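Local coordinates for protein putative Chlorite dismutase TA0507 (Thermoplasma acidophilum, PDB 3DTZ) that is of unsettled function but belongs to the chlorite dismutase family and, as in its relatives, probably binds heme and has oxidoreductase activity, at residues D[75-80]-D[107-112]; D[80-85]-D[138-143]; D[119-122]-D[127-130]. One frame throughout, in Å; residues are numbered along the deposited sequence.

Interactions 1 and 2 share Ile80 and strand 79-85, their centres 12 Å apart. The first joins the turn before that strand to strand 106-116, the second reaches to strand 139-147, and all three strands belong to one curled antiparallel sheet. Along the chain these two contacts cross, since their segments alternate. Interaction 3 is local: it pairs the short helices 119-122 and 128-132 inside the loop closed by interaction 2, about 17 Å from it and 28 Å from interaction 1, centre to centre. Interactions 1 and 2 thus tie parts of one curled sheet together, while interaction 3 packs the helical link through which the chain passes between strands 106-116 and 139-147.

Interaction 1: residues D[75-80]-D[107-112]; sequences TDSDVI and VSSFSS
Ser77 and Ser109 meet through their hydroxyls, Ser77 OG lying 2.5 Å from Ser109 OG in a short hydrogen bond in which either oxygen could be the donor. Just beside it, the backbone carbonyl Asp76 O comes up against the methylene of Ser109, at 3.3 Å from CB. Ser109 OG sits between its own backbone N and carbonyl carbon (chi1 56°), and from there it extends toward the turn; Ser77 OG meets it from a position anti to its carbonyl carbon (chi1 -65°).

Ser30 on strand 25-33 completes the cluster: its hydroxyl is hydrogen-bonded to Ser109 OG and weakly to Ser77 OG, so three serine oxygens gather at one point. That strand pairs antiparallel with both 79-85 and 106-116, and the contact therefore spans a central strand from one neighbour to the other. Where strand 79-85 starts, directly after Ser77, a classic beta bulge puts Asp78 and Val79 together opposite Tyr31.

Farther out, Arg32 donates from NH1 to Asp76 O, the same carbonyl that touches Ser109, while the Asp76 carboxylate turns to a salt bridge with Arg74. The turn also lies at a subunit interface: Asp78 forms a salt bridge with Arg103 of a second subunit, and Thr75 OG1 is hydrogen-bonded to Ser108 of that subunit.

Interaction 2: residues D[80-85]-D[138-143]; sequences IFWYSS and RYFVAY
The rings of Trp82 and Phe140 form an offset stack, the six-membered ring of the indole and the phenyl ring having centroids 4.7 Å apart and planes inclined by 22°. Over one indole face comes the CE1 corner of Phe140, displaced toward the rim and 3.4 Å from Trp82 CE3. CZ of the phenylalanine follows along the same face, 3.7 Å from Trp82 CD2, so that side of the phenyl ring follows the indole carbons CE3, CD2 and CG. At the phenyl edge, close to its plane, lies the methyl Ile80 CG2, 4.4 Å from Phe140 CE2 and thus a looser touch.

Both aromatic side chains leave their strands with CG anti to the backbone N (chi1 173° for Trp82 and -179° for Phe140), which carries the rings toward each other between two backbones whose nearest CA atoms, Trp82 CA and Phe140 CA, are still 9.4 Å apart. Strands 79-85 and 139-147 are not paired with each other in the curled antiparallel sheet; the contact bridges across its interior, near the centre of the chain. Tyr70 of strand 64-72 also stacks with Phe140, and Leu197 of strand 194-200 packs against Trp82, so the apolar cluster continues onto strands 64-72 and 194-200.

The indole N-H has weak hydrogen bonds to Thr26 OG1 and Tyr116 OH, so the polar corner of Trp82 is served away from the stack. The hold of the two segments on each other is apolar and aromatic, mainly van der Waals in character, with no hydrogen bond between them to fix direction.

Interaction 3: residues D[119-122]-D[127-130]; sequences SPYN and KLED
Tyr121 and Leu128 join two short helices, 119-122 and 128-132, in the connection between strands 106-116 and 139-147; only four residues separate the two segments.

The apolar contacts come first. Tyr121 presents one ring face to the start of the second helix, where Leu128 CA stands over it in a CH-pi contact, 4.2 Å from the ring centroid and 26° off the ring normal. The leucine side chain continues alongside the same ring, its methyl CD1 reaching 3.7 Å from Tyr121 CD1. With CG anti to the backbone N (chi1 -172°), Leu128 sends its branch along the tyrosine's CD1 and CE1 carbons instead of over the ring centre. Lys127 C is a looser neighbour, 4.4 Å from Tyr121 CD2.

Among the polar contacts, the Tyr121 hydroxyl is hydrogen-bonded to Ser181 O on strand 180-185, tying this helical link to the sheet. An alanine in place of Tyr121 would probably leave Leu128 without its aromatic cover and Ser181 O without this hydroxyl partner, opening a gap between the two helices.

Lys127 occupies the N-cap position, and the first helical turn after it is closed by a weak bond from Asp130 N to Lys127 O. The other link across the contact runs through solvent: one water donates to Asn122 OD1 at 2.7 Å and accepts from Leu128 N at 2.9 Å.

Interaction 1: residues D[75-80]-D[107-112]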
ATOM      1  N   THR D  75      -3.239  11.316 -12.674  1.00 15.77           N
ATOM      2  CA  THR D  75      -3.803  12.197 -11.637  1.00 15.79           C
ATOM      3  C   THR D  75      -3.018  12.221 -10.297  1.00 16.11           C
ATOM      4  O   THR D  75      -3.170  13.177  -9.503  1.00 15.08           O
ATOM      5  CB  THR D  75      -5.289  11.921 -11.398  1.00 15.32           C
ATOM      6  OG1 THR D  75      -5.446  10.548 -11.025  1.00 14.58           O
ATOM      7  CG2 THR D  75      -6.089  12.218 -12.651  1.00 17.31           C
ATOM      8  N   ASP D  76      -2.151  11.227 -10.063  1.00 15.66           N
ATOM      9  CA  ASP D  76      -1.397  11.220  -8.812  1.00 16.44           C
ATOM     10  C   ASP D  76      -0.202  12.180  -8.811  1.00 16.14           C
ATOM     11  O   ASP D  76       0.494  12.299  -7.802  1.00 15.58           O
ATOM     12  CB  ASP D  76      -1.030   9.806  -8.348  1.00 17.20           C
ATOM     13  CG  ASP D  76      -0.124   9.057  -9.309  1.00 19.93           C
ATOM     14  OD1 ASP D  76       0.339   9.596 -10.318  1.00 19.59           O
ATOM     15  OD2 ASP D  76       0.167   7.881  -9.007  1.00 21.58           O
ATOM     16  N   SER D  77      -0.017  12.892  -9.924  1.00 15.63           N
ATOM     17  CA  SER D  77       0.977  13.997 -10.030  1.00 16.69           C
ATOM     18  C   SER D  77       0.458  15.132 -10.895  1.00 16.57           C
ATOM     19  O   SER D  77      -0.255  14.894 -11.875  1.00 18.09           O
ATOM     20  CB  SER D  77       2.280  13.494 -10.683  1.00 16.79           C
ATOM     21  OG  SER D  77       2.873  12.521  -9.817  1.00 21.68           O
ATOM     22  N   ASP D  78       0.834  16.358 -10.543  1.00 14.33           N
ATOM     23  CA  ASP D  78       0.553  17.509 -11.390  1.00 15.32           C
ATOM     24  C   ASP D  78       1.767  17.956 -12.159  1.00 14.41           C
ATOM     25  O   ASP D  78       1.640  18.639 -13.182  1.00 16.04           O
ATOM     26  CB  ASP D  78       0.011  18.681 -10.567  1.00 14.98           C
ATOM     27  CG  ASP D  78      -1.343  18.353  -9.933  1.00 16.84           C
ATOM     28  OD1 ASP D  78      -2.338  18.196 -10.688  1.00 14.13           O
ATOM     29  OD2 ASP D  78      -1.420  18.239  -8.690  1.00 18.02           O
ATOM     30  N   VAL D  79       2.952  17.643 -11.637  1.00 13.85           N
ATOM     31  CA  VAL D  79       4.178  18.098 -12.286  1.00 14.29           C
ATOM     32  C   VAL D  79       5.266  17.052 -12.097  1.00 13.71           C
ATOM     33  O   VAL D  79       5.299  16.376 -11.047  1.00 13.22           O
ATOM     34  CB  VAL D  79       4.627  19.492 -11.747  1.00 14.89           C
ATOM     35  CG1 VAL D  79       4.873  19.429 -10.234  1.00 15.22           C
ATOM     36  CG2 VAL D  79       5.867  19.994 -12.469  1.00 15.63           C
ATOM     37  N   ILE D  80       6.150  16.940 -13.089  1.00 13.32           N
ATOM     38  CA  ILE D  80       7.327  16.055 -13.014  1.00 14.43           C
ATOM     39  C   ILE D  80       8.542  16.913 -13.330  1.00 14.47           C
ATOM     40  O   ILE D  80       8.492  17.730 -14.242  1.00 14.36           O
ATOM     41  CB  ILE D  80       7.245  14.926 -14.071  1.00 14.58           C
ATOM     42  CG1 ILE D  80       5.954  14.115 -13.893  1.00 15.75           C
ATOM     43  CG2 ILE D  80       8.505  13.993 -13.999  1.00 14.54           C
ATOM     44  CD1 ILE D  80       5.451  13.405 -15.224  1.00 16.93           C
ATOM     45  N   VAL D 107       2.594  17.576  -2.264  1.00 13.68           N
ATOM     46  CA  VAL D 107       3.361  16.451  -1.721  1.00 14.99           C
ATOM     47  C   VAL D 107       4.056  15.700  -2.858  1.00 15.08           C
ATOM     48  O   VAL D 107       3.563  15.696  -3.981  1.00 15.00           O
ATOM     49  CB  VAL D 107       2.438  15.486  -0.935  1.00 16.12           C
ATOM     50  CG1 VAL D 107       1.450  14.795  -1.855  1.00 18.35           C
ATOM     51  CG2 VAL D 107       3.271  14.480  -0.139  1.00 18.84           C
ATOM     52  N   SER D 108       5.193  15.082  -2.580  1.00 14.53           N
ATOM     53  CA  SER D 108       5.864  14.339  -3.638  1.00 15.50           C
ATOM     54  C   SER D 108       5.210  12.996  -3.798  1.00 15.90           C
ATOM     55  O   SER D 108       4.892  12.326  -2.807  1.00 15.22           O
ATOM     56  CB  SER D 108       7.349  14.175  -3.361  1.00 16.05           C
ATOM     57  OG  SER D 108       8.002  13.498  -4.437  1.00 17.01           O
ATOM     58  N   SER D 109       5.008  12.595  -5.050  1.00 15.87           N
ATOM     59  CA  SER D 109       4.454  11.273  -5.330  1.00 17.81           C
ATOM     60  C   SER D 109       5.493  10.256  -5.840  1.00 18.29           C
ATOM     61  O   SER D 109       5.199   9.046  -5.902  1.00 19.71           O
ATOM     62  CB  SER D 109       3.302  11.420  -6.328  1.00 17.56           C
ATOM     63  OG  SER D 109       3.776  12.092  -7.478  1.00 20.03           O
ATOM     64  N   PHE D 110       6.702  10.722  -6.162  1.00 17.19           N
ATOM     65  CA  PHE D 110       7.775   9.820  -6.613  1.00 16.41           C
ATOM     66  C   PHE D 110       9.106  10.544  -6.557  1.00 15.32           C
ATOM     67  O   PHE D 110       9.176  11.748  -6.811  1.00 15.38           O
ATOM     68  CB  PHE D 110       7.566   9.440  -8.106  1.00 17.16           C
ATOM     69  CG  PHE D 110       8.651   8.535  -8.646  1.00 17.24           C
ATOM     70  CD1 PHE D 110       8.610   7.163  -8.370  1.00 18.19           C
ATOM     71  CD2 PHE D 110       9.695   9.047  -9.422  1.00 18.81           C
ATOM     72  CE1 PHE D 110       9.619   6.306  -8.856  1.00 20.34           C
ATOM     73  CE2 PHE D 110      10.716   8.212  -9.925  1.00 18.99           C
ATOM     74  CZ  PHE D 110      10.684   6.848  -9.649  1.00 19.00           C
ATOM     75  N   SER D 111      10.167   9.812  -6.245  1.00 15.13           N
ATOM     76  CA  SER D 111      11.501  10.345  -6.518  1.00 15.60           C
ATOM     77  C   SER D 111      12.459   9.206  -6.831  1.00 15.47           C
ATOM     78  O   SER D 111      12.292   8.072  -6.351  1.00 14.33           O
ATOM     79  CB  SER D 111      12.017  11.196  -5.343  1.00 15.40           C
ATOM     80  OG  SER D 111      12.359  10.371  -4.225  1.00 15.99           O
ATOM     81  N   SER D 112      13.489   9.521  -7.622  1.00 15.56           N
ATOM     82  CA  SER D 112      14.527   8.519  -7.894  1.00 16.15           C
ATOM     83  C   SER D 112      15.846   9.260  -7.974  1.00 15.97           C
ATOM     84  O   SER D 112      15.867  10.438  -8.245  1.00 16.33           O
ATOM     85  CB  SER D 112      14.260   7.771  -9.214  1.00 15.45           C
ATOM     86  OG  SER D 112      14.309   8.647 -10.322  1.00 18.29           O
TER

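Interaction 2: residues D[80-85]-D[138-143]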
ATOM      1  N   ILE D  80       6.150  16.940 -13.089  1.00 13.32           N
ATOM      2  CA  ILE D  80       7.327  16.055 -13.014  1.00 14.43           C
ATOM      3  C   ILE D  80       8.542  16.913 -13.330  1.00 14.47           C
ATOM      4  O   ILE D  80       8.492  17.730 -14.242  1.00 14.36           O
ATOM      5  CB  ILE D  80       7.245  14.926 -14.071  1.00 14.58           C
ATOM      6  CG1 ILE D  80       5.954  14.115 -13.893  1.00 15.75           C
ATOM      7  CG2 ILE D  80       8.505  13.993 -13.999  1.00 14.54           C
ATOM      8  CD1 ILE D  80       5.451  13.405 -15.224  1.00 16.93           C
ATOM      9  N   PHE D  81       9.605  16.738 -12.543  1.00 14.51           N
ATOM     10  CA  PHE D  81      10.883  17.419 -12.722  1.00 14.32           C
ATOM     11  C   PHE D  81      11.941  16.379 -13.098  1.00 13.75           C
ATOM     12  O   PHE D  81      11.997  15.306 -12.508  1.00 14.51           O
ATOM     13  CB  PHE D  81      11.314  18.066 -11.376  1.00 15.15           C
ATOM     14  CG  PHE D  81      10.392  19.162 -10.903  1.00 16.73           C
ATOM     15  CD1 PHE D  81      10.370  20.397 -11.572  1.00 16.36           C
ATOM     16  CD2 PHE D  81       9.533  18.967  -9.817  1.00 16.62           C
ATOM     17  CE1 PHE D  81       9.515  21.429 -11.160  1.00 17.44           C
ATOM     18  CE2 PHE D  81       8.654  19.997  -9.400  1.00 15.81           C
ATOM     19  CZ  PHE D  81       8.671  21.235 -10.064  1.00 15.68           C
ATOM     20  N   TRP D  82      12.808  16.716 -14.038  1.00 14.19           N
ATOM     21  CA  TRP D  82      13.937  15.860 -14.391  1.00 13.97           C
ATOM     22  C   TRP D  82      15.201  16.738 -14.448  1.00 12.96           C
ATOM     23  O   TRP D  82      15.200  17.758 -15.104  1.00 13.88           O
ATOM     24  CB  TRP D  82      13.681  15.215 -15.751  1.00 14.39           C
ATOM     25  CG  TRP D  82      14.823  14.434 -16.334  1.00 14.17           C
ATOM     26  CD1 TRP D  82      15.756  13.667 -15.648  1.00 13.70           C
ATOM     27  CD2 TRP D  82      15.147  14.321 -17.726  1.00 13.86           C
ATOM     28  NE1 TRP D  82      16.648  13.103 -16.550  1.00 14.05           N
ATOM     29  CE2 TRP D  82      16.289  13.472 -17.827  1.00 13.77           C
ATOM     30  CE3 TRP D  82      14.571  14.842 -18.911  1.00 14.36           C
ATOM     31  CZ2 TRP D  82      16.867  13.121 -19.070  1.00 13.69           C
ATOM     32  CZ3 TRP D  82      15.149  14.500 -20.155  1.00 14.85           C
ATOM     33  CH2 TRP D  82      16.313  13.666 -20.220  1.00 15.41           C
ATOM     34  N   TYR D  83      16.269  16.341 -13.761  1.00 13.39           N
ATOM     35  CA  TYR D  83      17.533  17.113 -13.861  1.00 12.79           C
ATOM     36  C   TYR D  83      18.726  16.186 -13.666  1.00 13.28           C
ATOM     37  O   TYR D  83      18.572  15.096 -13.070  1.00 11.93           O
ATOM     38  CB  TYR D  83      17.590  18.253 -12.823  1.00 12.39           C
ATOM     39  CG  TYR D  83      17.308  17.824 -11.413  1.00 14.39           C
ATOM     40  CD1 TYR D  83      18.331  17.369 -10.575  1.00 13.73           C
ATOM     41  CD2 TYR D  83      15.991  17.804 -10.931  1.00 14.26           C
ATOM     42  CE1 TYR D  83      18.032  16.950  -9.249  1.00 13.59           C
ATOM     43  CE2 TYR D  83      15.696  17.399  -9.653  1.00 14.52           C
ATOM     44  CZ  TYR D  83      16.711  16.978  -8.820  1.00 14.33           C
ATOM     45  OH  TYR D  83      16.363  16.554  -7.560  1.00 17.39           O
ATOM     46  N   SER D  84      19.897  16.648 -14.107  1.00 13.25           N
ATOM     47  CA  SER D  84      21.120  15.827 -14.117  1.00 13.40           C
ATOM     48  C   SER D  84      22.347  16.671 -13.769  1.00 13.62           C
ATOM     49  O   SER D  84      22.380  17.850 -14.079  1.00 11.86           O
ATOM     50  CB  SER D  84      21.321  15.169 -15.488  1.00 13.73           C
ATOM     51  OG  SER D  84      20.098  14.669 -16.023  1.00 15.57           O
ATOM     52  N   SER D  85      23.355  16.045 -13.157  1.00 13.41           N
ATOM     53  CA  SER D  85      24.615  16.717 -12.792  1.00 13.73           C
ATOM     54  C   SER D  85      25.670  15.666 -12.463  1.00 14.25           C
ATOM     55  O   SER D  85      25.333  14.606 -11.975  1.00 14.97           O
ATOM     56  CB  SER D  85      24.439  17.567 -11.523  1.00 13.44           C
ATOM     57  OG  SER D  85      25.671  18.241 -11.175  1.00 14.70           O
ATOM     58  N   ARG D 138       8.827  16.458 -26.954  1.00 16.12           N
ATOM     59  CA  ARG D 138       7.566  16.918 -26.403  1.00 17.20           C
ATOM     60  C   ARG D 138       7.088  16.057 -25.218  1.00 15.76           C
ATOM     61  O   ARG D 138       6.379  16.559 -24.352  1.00 15.52           O
ATOM     62  CB  ARG D 138       6.489  16.916 -27.493  1.00 16.71           C
ATOM     63  CG  ARG D 138       5.044  17.101 -26.972  1.00 18.81           C
ATOM     64  CD  ARG D 138       4.035  17.182 -28.117  1.00 21.43           C
ATOM     65  NE  ARG D 138       4.128  18.504 -28.734  1.00 30.59           N
ATOM     66  CZ  ARG D 138       3.123  19.371 -28.881  1.00 32.92           C
ATOM     67  NH1 ARG D 138       1.874  19.078 -28.518  1.00 32.38           N
ATOM     68  NH2 ARG D 138       3.373  20.541 -29.453  1.00 35.47           N
ATOM     69  N   TYR D 139       7.467  14.783 -25.203  1.00 14.82           N
ATOM     70  CA  TYR D 139       7.039  13.862 -24.142  1.00 15.18           C
ATOM     71  C   TYR D 139       8.222  13.193 -23.440  1.00 15.29           C
ATOM     72  O   TYR D 139       9.328  13.111 -23.987  1.00 15.13           O
ATOM     73  CB  TYR D 139       6.118  12.757 -24.685  1.00 15.94           C
ATOM     74  CG  TYR D 139       4.933  13.286 -25.420  1.00 17.02           C
ATOM     75  CD1 TYR D 139       3.816  13.757 -24.724  1.00 18.88           C
ATOM     76  CD2 TYR D 139       4.933  13.339 -26.812  1.00 18.59           C
ATOM     77  CE1 TYR D 139       2.700  14.276 -25.422  1.00 20.14           C
ATOM     78  CE2 TYR D 139       3.844  13.820 -27.512  1.00 18.04           C
ATOM     79  CZ  TYR D 139       2.739  14.294 -26.820  1.00 19.22           C
ATOM     80  OH  TYR D 139       1.676  14.785 -27.543  1.00 21.48           O
ATOM     81  N   PHE D 140       7.951  12.697 -22.240  1.00 15.05           N
ATOM     82  CA  PHE D 140       8.968  12.090 -21.381  1.00 14.83           C
ATOM     83  C   PHE D 140       8.318  10.880 -20.718  1.00 15.35           C
ATOM     84  O   PHE D 140       7.161  10.964 -20.265  1.00 16.04           O
ATOM     85  CB  PHE D 140       9.343  13.109 -20.313  1.00 15.13           C
ATOM     86  CG  PHE D 140      10.405  12.660 -19.340  1.00 15.64           C
ATOM     87  CD1 PHE D 140      11.705  12.370 -19.762  1.00 16.91           C
ATOM     88  CD2 PHE D 140      10.116  12.579 -17.999  1.00 20.57           C
ATOM     89  CE1 PHE D 140      12.705  11.965 -18.850  1.00 20.02           C
ATOM     90  CE2 PHE D 140      11.119  12.209 -17.084  1.00 18.70           C
ATOM     91  CZ  PHE D 140      12.404  11.913 -17.512  1.00 18.17           C
ATOM     92  N   VAL D 141       9.059   9.779 -20.649  1.00 14.46           N
ATOM     93  CA  VAL D 141       8.587   8.580 -19.948  1.00 14.47           C
ATOM     94  C   VAL D 141       9.695   8.201 -18.995  1.00 14.33           C
ATOM     95  O   VAL D 141      10.848   8.157 -19.389  1.00 14.48           O
ATOM     96  CB  VAL D 141       8.348   7.392 -20.908  1.00 14.15           C
ATOM     97  CG1 VAL D 141       8.076   6.073 -20.149  1.00 16.03           C
ATOM     98  CG2 VAL D 141       7.208   7.713 -21.888  1.00 16.64           C
ATOM     99  N   ALA D 142       9.338   7.907 -17.748  1.00 14.08           N
ATOM    100  CA  ALA D 142      10.319   7.434 -16.785  1.00 15.14           C
ATOM    101  C   ALA D 142       9.699   6.283 -16.005  1.00 16.62           C
ATOM    102  O   ALA D 142       8.531   6.348 -15.619  1.00 15.26           O
ATOM    103  CB  ALA D 142      10.709   8.553 -15.822  1.00 14.95           C
ATOM    104  N   TYR D 143      10.462   5.234 -15.770  1.00 17.21           N
ATOM    105  CA  TYR D 143      10.003   4.294 -14.753  1.00 18.70           C
ATOM    106  C   TYR D 143      11.139   3.509 -14.136  1.00 18.87           C
ATOM    107  O   TYR D 143      12.158   3.269 -14.811  1.00 19.12           O
ATOM    108  CB  TYR D 143       8.950   3.338 -15.315  1.00 19.84           C
ATOM    109  CG  TYR D 143       9.345   2.687 -16.598  1.00 21.58           C
ATOM    110  CD1 TYR D 143       9.108   3.336 -17.809  1.00 24.37           C
ATOM    111  CD2 TYR D 143       9.914   1.403 -16.621  1.00 25.12           C
ATOM    112  CE1 TYR D 143       9.438   2.760 -19.004  1.00 26.43           C
ATOM    113  CE2 TYR D 143      10.265   0.808 -17.848  1.00 26.82           C
ATOM    114  CZ  TYR D 143      10.009   1.514 -19.026  1.00 26.99           C
ATOM    115  OH  TYR D 143      10.321   1.002 -20.271  1.00 29.36           O
TER

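Interaction 3: residues D[119-122]-D[127-130]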
ATOM      1  N   SER D 119      27.446   3.630 -21.679  1.00 12.72           N
ATOM      2  CA  SER D 119      28.043   2.702 -22.633  0.50 12.46           C
ATOM      3  C   SER D 119      27.312   2.590 -23.989  1.00 12.61           C
ATOM      4  O   SER D 119      27.992   2.507 -25.018  1.00 13.18           O
ATOM      5  CB  SER D 119      28.361   1.330 -22.009  0.50 13.04           C
ATOM      6  OG  SER D 119      27.181   0.664 -21.604  0.50 11.87           O
ATOM      7  N   PRO D 120      25.946   2.623 -24.018  1.00 12.96           N
ATOM      8  CA  PRO D 120      25.268   2.595 -25.342  1.00 13.31           C
ATOM      9  C   PRO D 120      25.595   3.805 -26.209  1.00 12.85           C
ATOM     10  O   PRO D 120      25.673   3.679 -27.427  1.00 13.76           O
ATOM     11  CB  PRO D 120      23.764   2.635 -25.000  1.00 14.24           C
ATOM     12  CG  PRO D 120      23.653   2.356 -23.598  1.00 14.45           C
ATOM     13  CD  PRO D 120      24.958   2.631 -22.915  1.00 14.00           C
ATOM     14  N   TYR D 121      25.822   4.956 -25.580  1.00 12.09           N
ATOM     15  CA  TYR D 121      26.204   6.168 -26.322  1.00 11.82           C
ATOM     16  C   TYR D 121      27.641   6.054 -26.776  1.00 10.83           C
ATOM     17  O   TYR D 121      27.946   6.254 -27.977  1.00 10.39           O
ATOM     18  CB  TYR D 121      25.968   7.445 -25.453  1.00 11.71           C
ATOM     19  CG  TYR D 121      24.498   7.788 -25.361  1.00 13.53           C
ATOM     20  CD1 TYR D 121      23.652   7.114 -24.457  1.00 12.84           C
ATOM     21  CD2 TYR D 121      23.935   8.752 -26.207  1.00 13.23           C
ATOM     22  CE1 TYR D 121      22.265   7.404 -24.406  1.00 12.73           C
ATOM     23  CE2 TYR D 121      22.575   9.038 -26.162  1.00 14.57           C
ATOM     24  CZ  TYR D 121      21.754   8.366 -25.273  1.00 13.85           C
ATOM     25  OH  TYR D 121      20.423   8.669 -25.271  1.00 15.42           O
ATOM     26  N   ASN D 122      28.531   5.685 -25.838  1.00 10.12           N
ATOM     27  CA  ASN D 122      29.958   5.537 -26.167  1.00 10.78           C
ATOM     28  C   ASN D 122      30.199   4.528 -27.294  1.00  9.93           C
ATOM     29  O   ASN D 122      31.061   4.739 -28.157  1.00  7.86           O
ATOM     30  CB  ASN D 122      30.811   5.189 -24.942  1.00 10.45           C
ATOM     31  CG  ASN D 122      30.783   6.274 -23.852  1.00 13.41           C
ATOM     32  OD1 ASN D 122      30.504   7.442 -24.118  1.00 14.42           O
ATOM     33  ND2 ASN D 122      31.128   5.883 -22.618  1.00 15.99           N
ATOM     34  N   LYS D 127      28.154  11.246 -27.191  1.00 12.74           N
ATOM     35  CA  LYS D 127      28.298  11.643 -25.782  1.00 12.39           C
ATOM     36  C   LYS D 127      26.918  11.779 -25.178  1.00 12.41           C
ATOM     37  O   LYS D 127      26.077  12.538 -25.687  1.00 11.96           O
ATOM     38  CB  LYS D 127      29.081  12.970 -25.675  1.00 12.84           C
ATOM     39  CG  LYS D 127      30.429  12.915 -26.330  1.00 15.16           C
ATOM     40  CD  LYS D 127      30.993  14.309 -26.600  1.00 22.83           C
ATOM     41  CE  LYS D 127      32.273  14.231 -27.421  1.00 25.37           C
ATOM     42  NZ  LYS D 127      33.022  15.527 -27.408  1.00 29.40           N
ATOM     43  N   LEU D 128      26.655  10.998 -24.137  1.00 12.04           N
ATOM     44  CA  LEU D 128      25.354  11.047 -23.466  1.00 13.59           C
ATOM     45  C   LEU D 128      25.028  12.494 -23.058  1.00 13.93           C
ATOM     46  O   LEU D 128      23.899  12.946 -23.233  1.00 14.59           O
ATOM     47  CB  LEU D 128      25.297  10.075 -22.282  1.00 13.36           C
ATOM     48  CG  LEU D 128      23.916   9.912 -21.620  1.00 14.17           C
ATOM     49  CD1 LEU D 128      23.805   8.495 -21.016  1.00 15.64           C
ATOM     50  CD2 LEU D 128      23.762  10.926 -20.500  1.00 16.29           C
ATOM     51  N   GLU D 129      26.029  13.207 -22.557  1.00 14.87           N
ATOM     52  CA  GLU D 129      25.836  14.585 -22.131  1.00 15.68           C
ATOM     53  C   GLU D 129      25.340  15.467 -23.284  1.00 15.88           C
ATOM     54  O   GLU D 129      24.497  16.338 -23.073  1.00 16.24           O
ATOM     55  CB  GLU D 129      27.124  15.133 -21.546  1.00 17.22           C
ATOM     56  CG  GLU D 129      27.005  16.572 -21.036  1.00 18.68           C
ATOM     57  CD  GLU D 129      28.274  17.074 -20.402  1.00 22.01           C
ATOM     58  OE1 GLU D 129      29.259  16.313 -20.357  1.00 23.60           O
ATOM     59  OE2 GLU D 129      28.294  18.252 -19.980  1.00 25.98           O
ATOM     60  N   ASP D 130      25.843  15.236 -24.494  1.00 14.62           N
ATOM     61  CA  ASP D 130      25.404  16.008 -25.668  1.00 14.84           C
ATOM     62  C   ASP D 130      23.911  15.819 -25.888  1.00 14.63           C
ATOM     63  O   ASP D 130      23.193  16.777 -26.197  1.00 14.49           O
ATOM     64  CB  ASP D 130      26.162  15.586 -26.937  1.00 14.82           C
ATOM     65  CG  ASP D 130      27.575  16.160 -27.034  1.00 17.35           C
ATOM     66  OD1 ASP D 130      27.951  17.058 -26.239  1.00 18.08           O
ATOM     67  OD2 ASP D 130      28.329  15.710 -27.951  1.00 17.91           O
TER
HETATM   68  O   HOH W   1      28.792   9.291 -23.159  1.00 17.23           O